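Local coordinates for protein sugar kinase MJ0406 (PDB 2C4E) that phosphorylates a wide range of nucleosides, best of all inosine, guanosine and cytidine, to nucleoside monophosphates, with ATP as the preferred phosphate donor, at residues T14-F20 with A37-G43; V65-K70 with Y90-T96; L62-G66 with A117-Y121; C10-T14 with A44-A49. All coordinates share one frame; numbering follows the deposited sequence.

Interaction 1. Residues T14-F20 with A37-G43; sequences TALDYIF and ARKYYGG
D17 and Y40 form a hydrogen-bonded antiparallel pair in the tightly joined half of this beta hairpin. D17 N reaches Y40 O at 2.9 Å and Y40 N returns to D17 O at 2.8 Å. At the next hydrogen-bonded pair, A15 N donates to G42 O at 3.0 Å. G42, lacking a side chain, brings its CA to 3.6 Å from D17 OD2, and a water donates to both this carboxylate oxygen and Y41 O.

The fit is looser toward I19, where the I19 and Y40 side chains cross at about a right angle, I19 CD1 lying 4.0 Å from Y40 CE1. On the sheet face of L16 and Y18, K39 is exposed and contributes mainly its carbon chain. With CG anti to the backbone N (chi1 173°), that chain runs alongside Y18 in the same direction, CB lying 3.6 Å from Y18 CE2, before CE closes tightly on L16 CD2 at 3.5 Å. A serine in place of Y18 would remove the ring flanking K39 and W100, and would probably set the lysine chain free to swing into solvent.

D17 and G43 both bind substrate. The chemistry implies that the nucleoside-binding end of this lid hairpin is set by directional, paired backbone bonds, whereas the K39 side is mainly carbon-chain packing beside solvent.

Interaction 2. Residues V65-K70 with Y90-T96; sequences VGYDFK and YSEEEET
Two irregular loops, V65-K70 and Y90-T96, dock through a mixture of hydrogen bonds and aromatic packing just beyond the short parallel pairing of V65 with Y90, where the chain passes into the lid. S91 N extends that pairing by donating to V65 O at 2.8 Å. Y67 N then binds E94 O at 3.1 Å.

The polar part centres on D68 OD1, which accepts from two donors of one residue: T96 N at 2.9 Å and T96 OG1 at 2.6 Å. They arrive from opposite faces of the carboxylate plane, a grip that should restrict its rotation. T96 OG1 in turn accepts from G66 N, so one hydroxyl of Y90-T96 ties together G66 and D68 of the other loop. The carboxylate reaches T96 because D68 CG sits between the backbone N and the carbonyl carbon (chi1 66°).

On the apolar side, V65 CG2 stands over the centre of the Y90 ring, 3.8 Å from its centroid, in a CH-pi contact. K70 CG approaches the same ring at CD2, and F69 CD2 meets Y90 CE2 at 3.6 Å, the two aromatic side chains crossing at about a right angle. Within the second loop, S91 OG accepts from E94 N, an ST motif, and also hydrogen-bonds H120.

K98, at the start of strand 98-103, forms salt bridges with both D68 and E95, which probably eases the repulsion between these acids. Helix 73-80 lies on the other flank, where E75 bonds Y90 OH and L78 packs on F69.

Interaction 3. Residues L62-G66 with A117-Y121; sequences LSCVG and AAKHY
C64 sends a short side chain into the turn of 3-10 helix formed by A117-Y121, and each of its atoms has a distinct neighbour. CB lies 3.2 Å from A117 O. From there SG turns anti to the carbonyl carbon (chi1 -67°), which carries it over the middle of the Y121 ring, 3.6 Å from the centroid and only 9° off the ring normal. The sulfur also touches H120 CB at 3.8 Å, so it lies between the Y121 ring face and H120 CB.

The same tyrosine grips the strand through its far end: C64 N donates to Y121 OH at 3.1 Å, while L62 CD2 packs at the ring edge. Y121 OH also makes a weak hydrogen bond with G12 O, and F143 meets this ring from outside the contact. A leucine in place of Y121 would take away both the hydroxyl and the flat face, and would probably leave the buried C64 N without its acceptor and SG without its platform.

Nearby, A117 CB rests 3.4 Å from V65 O. A cysteine sulfur-aromatic contact thus ties the short strand 64-65, which leaves the edge of the central sheet of the ribokinase fold, to the segment returning from the lid.

Interaction 4. Residues C10-T14 with A44-A49; sequences CVGHT and AAANTA
H13 O receives two backbone N-H groups from the first turn of helix 44-54. A46 N makes the sounder bond, at 3.3 Å and nearly straight (164°), its donor tilted somewhat from the carbonyl plane; A45 N is closer, 3.1 Å, but its bent angle makes the bond weak. The loop carbonyl thus meets the N-terminal end of the helix, where amide hydrogens have no helical acceptor and the helix dipole would probably strengthen the attraction.

Beneath this grip the packing is close. A45 points its CB at the backbone of the loop, 3.3 Å from G12 C, and G12 presents no side chain to it, its backbone angles being ones that suit glycine. A46 CB touches T14 OG1 at 3.5 Å, and that hydroxyl is hydrogen-bonded to S63 OG.

These elements belong to a beta-alpha-beta crossover of the ribokinase fold: strand 7-11 leads through the lid hairpin into helix 44-54, which returns the chain to the adjacent parallel strand 58-62. The start of the helix also serves the active site, since N47 binds substrate and bonds the inferred proton acceptor, D247.

One turn further along, C10 packs on the helix, its CB 3.5 Å from A45 O. A chi1 of -65° carries its SG to A49 CB, 3.9 Å away, and to T48 CG2 at 4.0 Å. T48 offers this methyl to the sulfur, while its OG1 donates to A44 O at 2.9 Å; T48 N reaches that same oxygen from the opposite face of its plane.

How the interactions relate
Interactions 3 and 4 are buried, whereas interactions 1 and 2 each have exposed residues. Interaction 4, closest to the centre of the chain, relies on small side chains and a helix end; interaction 3 uses sulfur, a ring and one hydroxyl. Interaction 1, partly exposed, is held by strand pairing, and interaction 2, farthest from the centre, by a doubly bonded carboxylate with charged surroundings. Their elements overlap: T14 serves interactions 1 and 4, and V65 and G66 serve 2 and 3. S63 joins 3 to 4 by bonding G12 O and T14 OG1, and the S91-H120 bond and E93-K119 salt bridge tie 2 to 3. Together they connect the central sheet to the lid.

Interaction 1. Residues T14-F20 with A37-G43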
loop_
_atom_site.group_PDB
_atom_site.type_symbol
_atom_site.label_atom_id
_atom_site.label_comp_id
_atom_site.label_asym_id
_atom_site.label_seq_id
_atom_site.Cartn_x
_atom_site.Cartn_y
_atom_site.Cartn_z
ATOM N N THR A 14 -10.105 -12.680 -6.065
ATOM C CA THR A 14 -9.407 -12.102 -7.183
ATOM C C THR A 14 -8.830 -10.770 -6.694
ATOM O O THR A 14 -9.566 -9.912 -6.224
ATOM C CB THR A 14 -10.392 -11.901 -8.341
ATOM O OG1 THR A 14 -10.788 -13.183 -8.855
ATOM C CG2 THR A 14 -9.719 -11.201 -9.498
ATOM N N ALA A 15 -7.511 -10.617 -6.773
ATOM C CA ALA A 15 -6.829 -9.478 -6.154
ATOM C C ALA A 15 -5.660 -8.966 -6.972
ATOM O O ALA A 15 -5.122 -9.682 -7.800
ATOM C CB ALA A 15 -6.334 -9.857 -4.769
ATOM N N LEU A 16 -5.270 -7.720 -6.717
ATOM C CA LEU A 16 -4.056 -7.147 -7.291
ATOM C C LEU A 16 -2.972 -7.149 -6.220
ATOM O O LEU A 16 -3.188 -6.614 -5.140
ATOM C CB LEU A 16 -4.326 -5.719 -7.758
ATOM C CG LEU A 16 -5.408 -5.637 -8.838
ATOM C CD1 LEU A 16 -6.040 -4.251 -8.865
ATOM C CD2 LEU A 16 -4.805 -6.010 -10.185
ATOM N N ASP A 17 -1.826 -7.759 -6.523
ATOM C CA ASP A 17 -0.701 -7.889 -5.600
ATOM C C ASP A 17 0.384 -6.855 -5.941
ATOM O O ASP A 17 0.772 -6.711 -7.096
ATOM C CB ASP A 17 -0.075 -9.285 -5.701
ATOM C CG ASP A 17 -1.029 -10.417 -5.324
ATOM O OD1 ASP A 17 -2.053 -10.180 -4.650
ATOM O OD2 ASP A 17 -0.795 -11.599 -5.650
ATOM N N TYR A 18 0.871 -6.145 -4.931
ATOM C CA TYR A 18 1.890 -5.120 -5.132
ATOM C C TYR A 18 3.085 -5.374 -4.245
ATOM O O TYR A 18 2.956 -5.391 -3.022
ATOM C CB TYR A 18 1.350 -3.740 -4.778
ATOM C CG TYR A 18 0.148 -3.313 -5.569
ATOM C CD1 TYR A 18 -1.131 -3.745 -5.216
ATOM C CD2 TYR A 18 0.281 -2.463 -6.663
ATOM C CE1 TYR A 18 -2.245 -3.345 -5.933
ATOM C CE2 TYR A 18 -0.834 -2.059 -7.392
ATOM C CZ TYR A 18 -2.089 -2.497 -7.017
ATOM O OH TYR A 18 -3.193 -2.095 -7.726
ATOM N N ILE A 19 4.257 -5.519 -4.855
ATOM C CA ILE A 19 5.477 -5.794 -4.109
ATOM C C ILE A 19 6.352 -4.547 -4.098
ATOM O O ILE A 19 6.758 -4.038 -5.147
ATOM C CB ILE A 19 6.188 -7.036 -4.692
ATOM C CG1 ILE A 19 5.245 -8.244 -4.562
ATOM C CG2 ILE A 19 7.474 -7.304 -3.955
ATOM C CD1 ILE A 19 5.600 -9.447 -5.434
ATOM N N PHE A 20 6.623 -4.072 -2.886
ATOM C CA PHE A 20 7.288 -2.816 -2.650
ATOM C C PHE A 20 8.672 -3.087 -2.067
ATOM O O PHE A 20 8.781 -3.607 -0.957
ATOM C CB PHE A 20 6.473 -1.993 -1.651
ATOM C CG PHE A 20 5.057 -1.749 -2.069
ATOM C CD1 PHE A 20 4.050 -2.627 -1.700
ATOM C CD2 PHE A 20 4.725 -0.628 -2.811
ATOM C CE1 PHE A 20 2.739 -2.395 -2.079
ATOM C CE2 PHE A 20 3.412 -0.395 -3.199
ATOM C CZ PHE A 20 2.419 -1.280 -2.829
ATOM N N ALA A 37 6.538 0.205 -7.537
ATOM C CA ALA A 37 5.800 -0.973 -7.131
ATOM C C ALA A 37 4.961 -1.508 -8.276
ATOM O O ALA A 37 3.925 -0.920 -8.632
ATOM C CB ALA A 37 4.935 -0.643 -5.950
ATOM N N ARG A 38 5.410 -2.635 -8.852
ATOM C CA ARG A 38 4.677 -3.216 -9.948
ATOM C C ARG A 38 3.491 -3.958 -9.355
ATOM O O ARG A 38 3.577 -4.486 -8.216
ATOM C CB ARG A 38 5.549 -4.149 -10.792
ATOM C CG ARG A 38 4.956 -4.429 -12.171
ATOM C CD ARG A 38 5.681 -5.518 -12.961
ATOM N NE ARG A 38 4.841 -6.099 -14.011
ATOM C CZ ARG A 38 5.273 -6.931 -14.958
ATOM N NH1 ARG A 38 6.550 -7.302 -15.011
ATOM N NH2 ARG A 38 4.419 -7.399 -15.862
ATOM N N LYS A 39 2.404 -3.954 -10.149
ATOM C CA LYS A 39 1.147 -4.655 -9.885
ATOM C C LYS A 39 1.209 -6.020 -10.582
ATOM O O LYS A 39 1.680 -6.118 -11.715
ATOM C CB LYS A 39 0.017 -3.781 -10.460
ATOM C CG LYS A 39 -1.394 -4.317 -10.473
ATOM C CD LYS A 39 -2.218 -3.657 -11.605
ATOM C CE LYS A 39 -3.475 -2.944 -11.109
ATOM N NZ LYS A 39 -3.597 -1.567 -11.666
ATOM N N TYR A 40 0.776 -7.071 -9.885
ATOM C CA TYR A 40 0.658 -8.417 -10.464
ATOM C C TYR A 40 -0.755 -8.905 -10.262
ATOM O O TYR A 40 -1.354 -8.657 -9.222
ATOM C CB TYR A 40 1.600 -9.413 -9.792
ATOM C CG TYR A 40 3.056 -9.075 -9.968
ATOM C CD1 TYR A 40 3.747 -8.399 -8.974
ATOM C CD2 TYR A 40 3.736 -9.422 -11.134
ATOM C CE1 TYR A 40 5.084 -8.071 -9.131
ATOM C CE2 TYR A 40 5.076 -9.108 -11.298
ATOM C CZ TYR A 40 5.743 -8.430 -10.293
ATOM O OH TYR A 40 7.068 -8.110 -10.440
ATOM N N TYR A 41 -1.278 -9.601 -11.264
ATOM C CA TYR A 41 -2.585 -10.226 -11.143
ATOM C C TYR A 41 -2.477 -11.362 -10.134
ATOM O O TYR A 41 -1.563 -12.192 -10.200
ATOM C CB TYR A 41 -3.079 -10.700 -12.514
ATOM C CG TYR A 41 -3.244 -9.570 -13.518
ATOM C CD1 TYR A 41 -2.732 -9.672 -14.809
ATOM C CD2 TYR A 41 -3.889 -8.387 -13.166
ATOM C CE1 TYR A 41 -2.876 -8.645 -15.716
ATOM C CE2 TYR A 41 -4.029 -7.353 -14.069
ATOM C CZ TYR A 41 -3.520 -7.485 -15.344
ATOM O OH TYR A 41 -3.660 -6.446 -16.243
ATOM N N GLY A 42 -3.409 -11.379 -9.185
ATOM C CA GLY A 42 -3.375 -12.322 -8.082
ATOM C C GLY A 42 -4.730 -12.674 -7.510
ATOM O O GLY A 42 -5.760 -12.558 -8.193
ATOM N N GLY A 43 -4.719 -13.091 -6.246
ATOM C CA GLY A 43 -5.884 -13.649 -5.574
ATOM C C GLY A 43 -5.889 -15.159 -5.744
ATOM O O GLY A 43 -5.791 -15.643 -6.864
HETATM O O HOH W 1 0.300 -12.324 -8.298
#

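Interaction 2. Residues V65-K70 with Y90-T96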
loop_
_atom_site.group_PDB
_atom_site.type_symbol
_atom_site.label_atom_id
_atom_site.label_comp_id
_atom_site.label_asym_id
_atom_site.label_seq_id
_atom_site.Cartn_x
_atom_site.Cartn_y
_atom_site.Cartn_z
ATOM N N VAL A 65 -15.321 -8.234 -6.999
ATOM C CA VAL A 65 -14.363 -7.237 -7.477
ATOM C C VAL A 65 -14.953 -5.833 -7.326
ATOM O O VAL A 65 -16.125 -5.683 -7.006
ATOM C CB VAL A 65 -13.911 -7.534 -8.937
ATOM C CG1 VAL A 65 -13.308 -8.934 -9.023
ATOM C CG2 VAL A 65 -15.071 -7.398 -9.930
ATOM N N GLY A 66 -14.130 -4.813 -7.526
ATOM C CA GLY A 66 -14.517 -3.435 -7.242
ATOM C C GLY A 66 -14.738 -2.589 -8.480
ATOM O O GLY A 66 -14.652 -3.075 -9.605
ATOM N N TYR A 67 -15.013 -1.301 -8.254
ATOM C CA TYR A 67 -15.226 -0.331 -9.331
ATOM C C TYR A 67 -13.997 -0.120 -10.215
ATOM O O TYR A 67 -14.119 0.390 -11.342
ATOM C CB TYR A 67 -15.710 1.021 -8.763
ATOM C CG TYR A 67 -14.763 1.702 -7.770
ATOM C CD1 TYR A 67 -13.605 2.349 -8.206
ATOM C CD2 TYR A 67 -15.037 1.714 -6.397
ATOM C CE1 TYR A 67 -12.735 2.979 -7.304
ATOM C CE2 TYR A 67 -14.176 2.341 -5.487
ATOM C CZ TYR A 67 -13.027 2.973 -5.949
ATOM O OH TYR A 67 -12.163 3.591 -5.065
ATOM N N ASP A 68 -12.817 -0.479 -9.692
ATOM C CA ASP A 68 -11.555 -0.360 -10.431
ATOM C C ASP A 68 -11.188 -1.626 -11.201
ATOM O O ASP A 68 -10.153 -1.677 -11.858
ATOM C CB ASP A 68 -10.406 0.049 -9.497
ATOM C CG ASP A 68 -10.068 -1.012 -8.464
ATOM O OD1 ASP A 68 -10.936 -1.860 -8.171
ATOM O OD2 ASP A 68 -8.961 -1.066 -7.886
ATOM N N PHE A 69 -12.021 -2.656 -11.091
ATOM C CA PHE A 69 -11.881 -3.845 -11.927
ATOM C C PHE A 69 -12.452 -3.570 -13.312
ATOM O O PHE A 69 -11.831 -3.911 -14.310
ATOM C CB PHE A 69 -12.621 -5.027 -11.307
ATOM C CG PHE A 69 -12.146 -6.368 -11.799
ATOM C CD1 PHE A 69 -11.024 -6.956 -11.245
ATOM C CD2 PHE A 69 -12.829 -7.043 -12.809
ATOM C CE1 PHE A 69 -10.588 -8.207 -11.676
ATOM C CE2 PHE A 69 -12.388 -8.286 -13.253
ATOM C CZ PHE A 69 -11.269 -8.867 -12.684
ATOM N N LYS A 70 -13.644 -2.969 -13.347
ATOM C CA LYS A 70 -14.354 -2.652 -14.590
ATOM C C LYS A 70 -13.441 -1.969 -15.616
ATOM O O LYS A 70 -12.907 -0.888 -15.364
ATOM C CB LYS A 70 -15.568 -1.747 -14.308
ATOM C CG LYS A 70 -16.922 -2.446 -14.370
ATOM C CD LYS A 70 -17.879 -1.900 -13.319
ATOM C CE LYS A 70 -19.282 -2.459 -13.489
ATOM N NZ LYS A 70 -20.088 -2.328 -12.243
ATOM N N TYR A 90 -19.599 -7.200 -9.237
ATOM C CA TYR A 90 -18.900 -5.929 -9.390
ATOM C C TYR A 90 -19.474 -4.921 -8.402
ATOM O O TYR A 90 -20.662 -4.592 -8.459
ATOM C CB TYR A 90 -19.081 -5.392 -10.812
ATOM C CG TYR A 90 -18.210 -6.065 -11.848
ATOM C CD1 TYR A 90 -18.513 -7.337 -12.331
ATOM C CD2 TYR A 90 -17.089 -5.418 -12.359
ATOM C CE1 TYR A 90 -17.713 -7.943 -13.294
ATOM C CE2 TYR A 90 -16.292 -6.008 -13.316
ATOM C CZ TYR A 90 -16.601 -7.269 -13.779
ATOM O OH TYR A 90 -15.798 -7.845 -14.730
ATOM N N SER A 91 -18.631 -4.433 -7.498
ATOM C CA SER A 91 -19.045 -3.447 -6.507
ATOM C C SER A 91 -18.999 -2.048 -7.113
ATOM O O SER A 91 -18.089 -1.726 -7.877
ATOM C CB SER A 91 -18.129 -3.502 -5.283
ATOM O OG SER A 91 -18.551 -2.579 -4.296
ATOM N N GLU A 92 -19.989 -1.228 -6.772
ATOM C CA GLU A 92 -20.027 0.172 -7.181
ATOM C C GLU A 92 -19.242 1.044 -6.194
ATOM O O GLU A 92 -18.686 2.075 -6.576
ATOM C CB GLU A 92 -21.484 0.667 -7.258
ATOM C CG GLU A 92 -22.410 -0.186 -8.121
ATOM C CD GLU A 92 -23.811 0.391 -8.246
ATOM O OE1 GLU A 92 -24.538 0.446 -7.225
ATOM O OE2 GLU A 92 -24.194 0.802 -9.365
ATOM N N GLU A 93 -19.199 0.618 -4.931
ATOM C CA GLU A 93 -18.710 1.445 -3.820
ATOM C C GLU A 93 -17.267 1.146 -3.387
ATOM O O GLU A 93 -16.496 2.074 -3.081
ATOM C CB GLU A 93 -19.652 1.316 -2.607
ATOM C CG GLU A 93 -20.105 -0.120 -2.290
ATOM C CD GLU A 93 -20.694 -0.276 -0.893
ATOM O OE1 GLU A 93 -20.480 0.613 -0.039
ATOM O OE2 GLU A 93 -21.389 -1.283 -0.650
ATOM N N GLU A 94 -16.919 -0.143 -3.358
ATOM C CA GLU A 94 -15.636 -0.616 -2.868
ATOM C C GLU A 94 -14.676 -0.785 -4.038
ATOM O O GLU A 94 -15.112 -1.073 -5.161
ATOM C CB GLU A 94 -15.812 -1.962 -2.121
ATOM C CG GLU A 94 -16.919 -1.976 -1.054
ATOM C CD GLU A 94 -16.753 -0.876 -0.018
ATOM O OE1 GLU A 94 -15.593 -0.523 0.312
ATOM O OE2 GLU A 94 -17.778 -0.356 0.467
ATOM N N GLU A 95 -13.374 -0.648 -3.767
ATOM C CA GLU A 95 -12.328 -1.120 -4.703
ATOM C C GLU A 95 -12.025 -2.631 -4.603
ATOM O O GLU A 95 -12.398 -3.287 -3.625
ATOM C CB GLU A 95 -11.015 -0.366 -4.472
ATOM C CG GLU A 95 -10.256 -0.727 -3.197
ATOM C CD GLU A 95 -9.153 0.282 -2.886
ATOM O OE1 GLU A 95 -8.103 0.274 -3.574
ATOM O OE2 GLU A 95 -9.332 1.105 -1.965
ATOM N N THR A 96 -11.322 -3.156 -5.623
ATOM C CA THR A 96 -10.925 -4.573 -5.722
ATOM C C THR A 96 -9.950 -4.943 -4.591
ATOM O O THR A 96 -9.070 -4.139 -4.286
ATOM C CB THR A 96 -10.220 -4.818 -7.094
ATOM O OG1 THR A 96 -11.105 -4.455 -8.166
ATOM C CG2 THR A 96 -9.888 -6.311 -7.332
#

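Interaction 3. Residues L62-G66 with A117-Y121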
loop_
_atom_site.group_PDB
_atom_site.type_symbol
_atom_site.label_atom_id
_atom_site.label_comp_id
_atom_site.label_asym_id
_atom_site.label_seq_id
_atom_site.Cartn_x
_atom_site.Cartn_y
_atom_site.Cartn_z
ATOM N N LEU A 62 -15.663 -17.097 -9.480
ATOM C CA LEU A 62 -16.662 -16.421 -8.662
ATOM C C LEU A 62 -15.900 -15.638 -7.596
ATOM O O LEU A 62 -15.320 -16.230 -6.688
ATOM C CB LEU A 62 -17.629 -17.414 -8.009
ATOM C CG LEU A 62 -18.912 -16.791 -7.444
ATOM C CD1 LEU A 62 -19.894 -17.896 -7.112
ATOM C CD2 LEU A 62 -18.644 -15.928 -6.211
ATOM N N SER A 63 -15.891 -14.312 -7.746
ATOM C CA SER A 63 -15.230 -13.397 -6.825
ATOM C C SER A 63 -16.016 -12.099 -6.732
ATOM O O SER A 63 -16.798 -11.780 -7.626
ATOM C CB SER A 63 -13.822 -13.031 -7.317
ATOM O OG SER A 63 -13.050 -14.167 -7.637
ATOM N N CYS A 64 -15.793 -11.358 -5.654
ATOM C CA CYS A 64 -16.230 -9.966 -5.556
ATOM C C CYS A 64 -15.089 -9.020 -5.951
ATOM O O CYS A 64 -14.026 -9.010 -5.323
ATOM C CB CYS A 64 -16.676 -9.639 -4.130
ATOM S SG CYS A 64 -18.175 -10.490 -3.599
ATOM N N VAL A 65 -15.321 -8.234 -6.999
ATOM C CA VAL A 65 -14.363 -7.237 -7.477
ATOM C C VAL A 65 -14.953 -5.833 -7.326
ATOM O O VAL A 65 -16.125 -5.683 -7.006
ATOM C CB VAL A 65 -13.911 -7.534 -8.937
ATOM C CG1 VAL A 65 -13.308 -8.934 -9.023
ATOM C CG2 VAL A 65 -15.071 -7.398 -9.930
ATOM N N GLY A 66 -14.130 -4.813 -7.526
ATOM C CA GLY A 66 -14.517 -3.435 -7.242
ATOM C C GLY A 66 -14.738 -2.589 -8.480
ATOM O O GLY A 66 -14.652 -3.075 -9.605
ATOM N N ALA A 117 -13.913 -4.990 -1.679
ATOM C CA ALA A 117 -15.171 -5.542 -2.219
ATOM C C ALA A 117 -15.558 -6.924 -1.686
ATOM O O ALA A 117 -16.697 -7.359 -1.870
ATOM C CB ALA A 117 -15.100 -5.595 -3.753
ATOM N N ALA A 118 -14.613 -7.631 -1.065
ATOM C CA ALA A 118 -14.925 -8.873 -0.349
ATOM C C ALA A 118 -15.964 -8.681 0.768
ATOM O O ALA A 118 -16.563 -9.653 1.244
ATOM C CB ALA A 118 -13.651 -9.487 0.215
ATOM N N LYS A 119 -16.191 -7.437 1.188
ATOM C CA LYS A 119 -17.271 -7.153 2.136
ATOM C C LYS A 119 -18.630 -7.637 1.606
ATOM O O LYS A 119 -19.546 -7.894 2.384
ATOM C CB LYS A 119 -17.319 -5.657 2.513
ATOM C CG LYS A 119 -17.793 -4.721 1.405
ATOM C CD LYS A 119 -19.306 -4.647 1.333
ATOM C CE LYS A 119 -19.815 -3.262 1.138
ATOM N NZ LYS A 119 -21.293 -3.180 1.347
ATOM N N HIS A 120 -18.757 -7.756 0.286
ATOM C CA HIS A 120 -20.034 -8.103 -0.333
ATOM C C HIS A 120 -20.406 -9.585 -0.211
ATOM O O HIS A 120 -21.579 -9.906 -0.380
ATOM C CB HIS A 120 -20.063 -7.694 -1.817
ATOM C CG HIS A 120 -20.109 -6.218 -2.039
ATOM N ND1 HIS A 120 -21.180 -5.437 -1.657
ATOM C CD2 HIS A 120 -19.208 -5.373 -2.595
ATOM C CE1 HIS A 120 -20.939 -4.179 -1.976
ATOM N NE2 HIS A 120 -19.753 -4.114 -2.551
ATOM N N TYR A 121 -19.453 -10.487 0.054
ATOM C CA TYR A 121 -19.805 -11.908 0.172
ATOM C C TYR A 121 -20.948 -12.155 1.164
ATOM O O TYR A 121 -21.824 -12.960 0.894
ATOM C CB TYR A 121 -18.608 -12.799 0.555
ATOM C CG TYR A 121 -17.588 -12.970 -0.547
ATOM C CD1 TYR A 121 -16.345 -12.355 -0.456
ATOM C CD2 TYR A 121 -17.872 -13.713 -1.693
ATOM C CE1 TYR A 121 -15.403 -12.492 -1.445
ATOM C CE2 TYR A 121 -16.926 -13.855 -2.698
ATOM C CZ TYR A 121 -15.690 -13.242 -2.561
ATOM O OH TYR A 121 -14.745 -13.344 -3.544
#

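Interaction 4. Residues C10-T14 with A44-A49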
loop_
_atom_site.group_PDB
_atom_site.type_symbol
_atom_site.label_atom_id
_atom_site.label_comp_id
_atom_site.label_asym_id
_atom_site.label_seq_id
_atom_site.Cartn_x
_atom_site.Cartn_y
_atom_site.Cartn_z
ATOM N N CYS A 10 -13.754 -21.793 -9.585
ATOM C CA CYS A 10 -12.905 -21.335 -8.499
ATOM C C CYS A 10 -13.584 -20.195 -7.782
ATOM O O CYS A 10 -13.972 -19.224 -8.415
ATOM C CB CYS A 10 -11.576 -20.833 -9.030
ATOM S SG CYS A 10 -10.610 -22.147 -9.798
ATOM N N VAL A 11 -13.720 -20.331 -6.468
ATOM C CA VAL A 11 -14.429 -19.388 -5.633
ATOM C C VAL A 11 -13.415 -18.768 -4.681
ATOM O O VAL A 11 -12.598 -19.457 -4.055
ATOM C CB VAL A 11 -15.529 -20.092 -4.795
ATOM C CG1 VAL A 11 -16.195 -19.119 -3.847
ATOM C CG2 VAL A 11 -16.556 -20.765 -5.700
ATOM N N GLY A 12 -13.442 -17.455 -4.589
ATOM C CA GLY A 12 -12.611 -16.759 -3.632
ATOM C C GLY A 12 -11.972 -15.526 -4.235
ATOM O O GLY A 12 -12.453 -14.960 -5.215
ATOM N N HIS A 13 -10.858 -15.135 -3.653
ATOM C CA HIS A 13 -10.235 -13.865 -3.995
ATOM C C HIS A 13 -9.719 -13.777 -5.421
ATOM O O HIS A 13 -8.994 -14.650 -5.891
ATOM C CB HIS A 13 -9.084 -13.594 -3.042
ATOM C CG HIS A 13 -9.526 -13.267 -1.653
ATOM N ND1 HIS A 13 -10.575 -12.411 -1.388
ATOM C CD2 HIS A 13 -9.046 -13.661 -0.452
ATOM C CE1 HIS A 13 -10.731 -12.307 -0.078
ATOM N NE2 HIS A 13 -9.818 -13.058 0.511
ATOM N N THR A 14 -10.105 -12.680 -6.065
ATOM C CA THR A 14 -9.407 -12.102 -7.183
ATOM C C THR A 14 -8.830 -10.770 -6.694
ATOM O O THR A 14 -9.566 -9.912 -6.224
ATOM C CB THR A 14 -10.392 -11.901 -8.341
ATOM O OG1 THR A 14 -10.788 -13.183 -8.855
ATOM C CG2 THR A 14 -9.719 -11.201 -9.498
ATOM N N ALA A 44 -5.969 -15.907 -4.648
ATOM C CA ALA A 44 -5.894 -17.383 -4.718
ATOM C C ALA A 44 -6.882 -18.034 -5.693
ATOM O O ALA A 44 -6.501 -18.949 -6.429
ATOM C CB ALA A 44 -6.020 -17.985 -3.339
ATOM N N ALA A 45 -8.136 -17.583 -5.722
ATOM C CA ALA A 45 -9.112 -18.159 -6.648
ATOM C C ALA A 45 -8.737 -17.897 -8.096
ATOM O O ALA A 45 -8.726 -18.815 -8.903
ATOM C CB ALA A 45 -10.549 -17.658 -6.354
ATOM N N ALA A 46 -8.406 -16.651 -8.424
ATOM C CA ALA A 46 -8.010 -16.263 -9.765
ATOM C C ALA A 46 -6.726 -16.966 -10.196
ATOM O O ALA A 46 -6.629 -17.438 -11.320
ATOM C CB ALA A 46 -7.837 -14.769 -9.836
ATOM N N ASN A 47 -5.743 -17.031 -9.314
ATOM C CA ASN A 47 -4.495 -17.738 -9.602
ATOM C C ASN A 47 -4.787 -19.160 -10.063
ATOM O O ASN A 47 -4.270 -19.639 -11.071
ATOM C CB ASN A 47 -3.621 -17.820 -8.356
ATOM C CG ASN A 47 -3.039 -16.469 -7.955
ATOM O OD1 ASN A 47 -3.041 -15.529 -8.746
ATOM N ND2 ASN A 47 -2.553 -16.375 -6.728
ATOM N N THR A 48 -5.630 -19.824 -9.303
ATOM C CA THR A 48 -5.989 -21.203 -9.594
ATOM C C THR A 48 -6.754 -21.281 -10.927
ATOM O O THR A 48 -6.447 -22.116 -11.757
ATOM C CB THR A 48 -6.791 -21.809 -8.430
ATOM O OG1 THR A 48 -6.061 -21.703 -7.192
ATOM C CG2 THR A 48 -6.955 -23.301 -8.610
ATOM N N ALA A 49 -7.733 -20.399 -11.138
ATOM C CA ALA A 49 -8.538 -20.394 -12.361
ATOM C C ALA A 49 -7.698 -20.171 -13.588
ATOM O O ALA A 49 -7.914 -20.812 -14.611
ATOM C CB ALA A 49 -9.643 -19.341 -12.294
#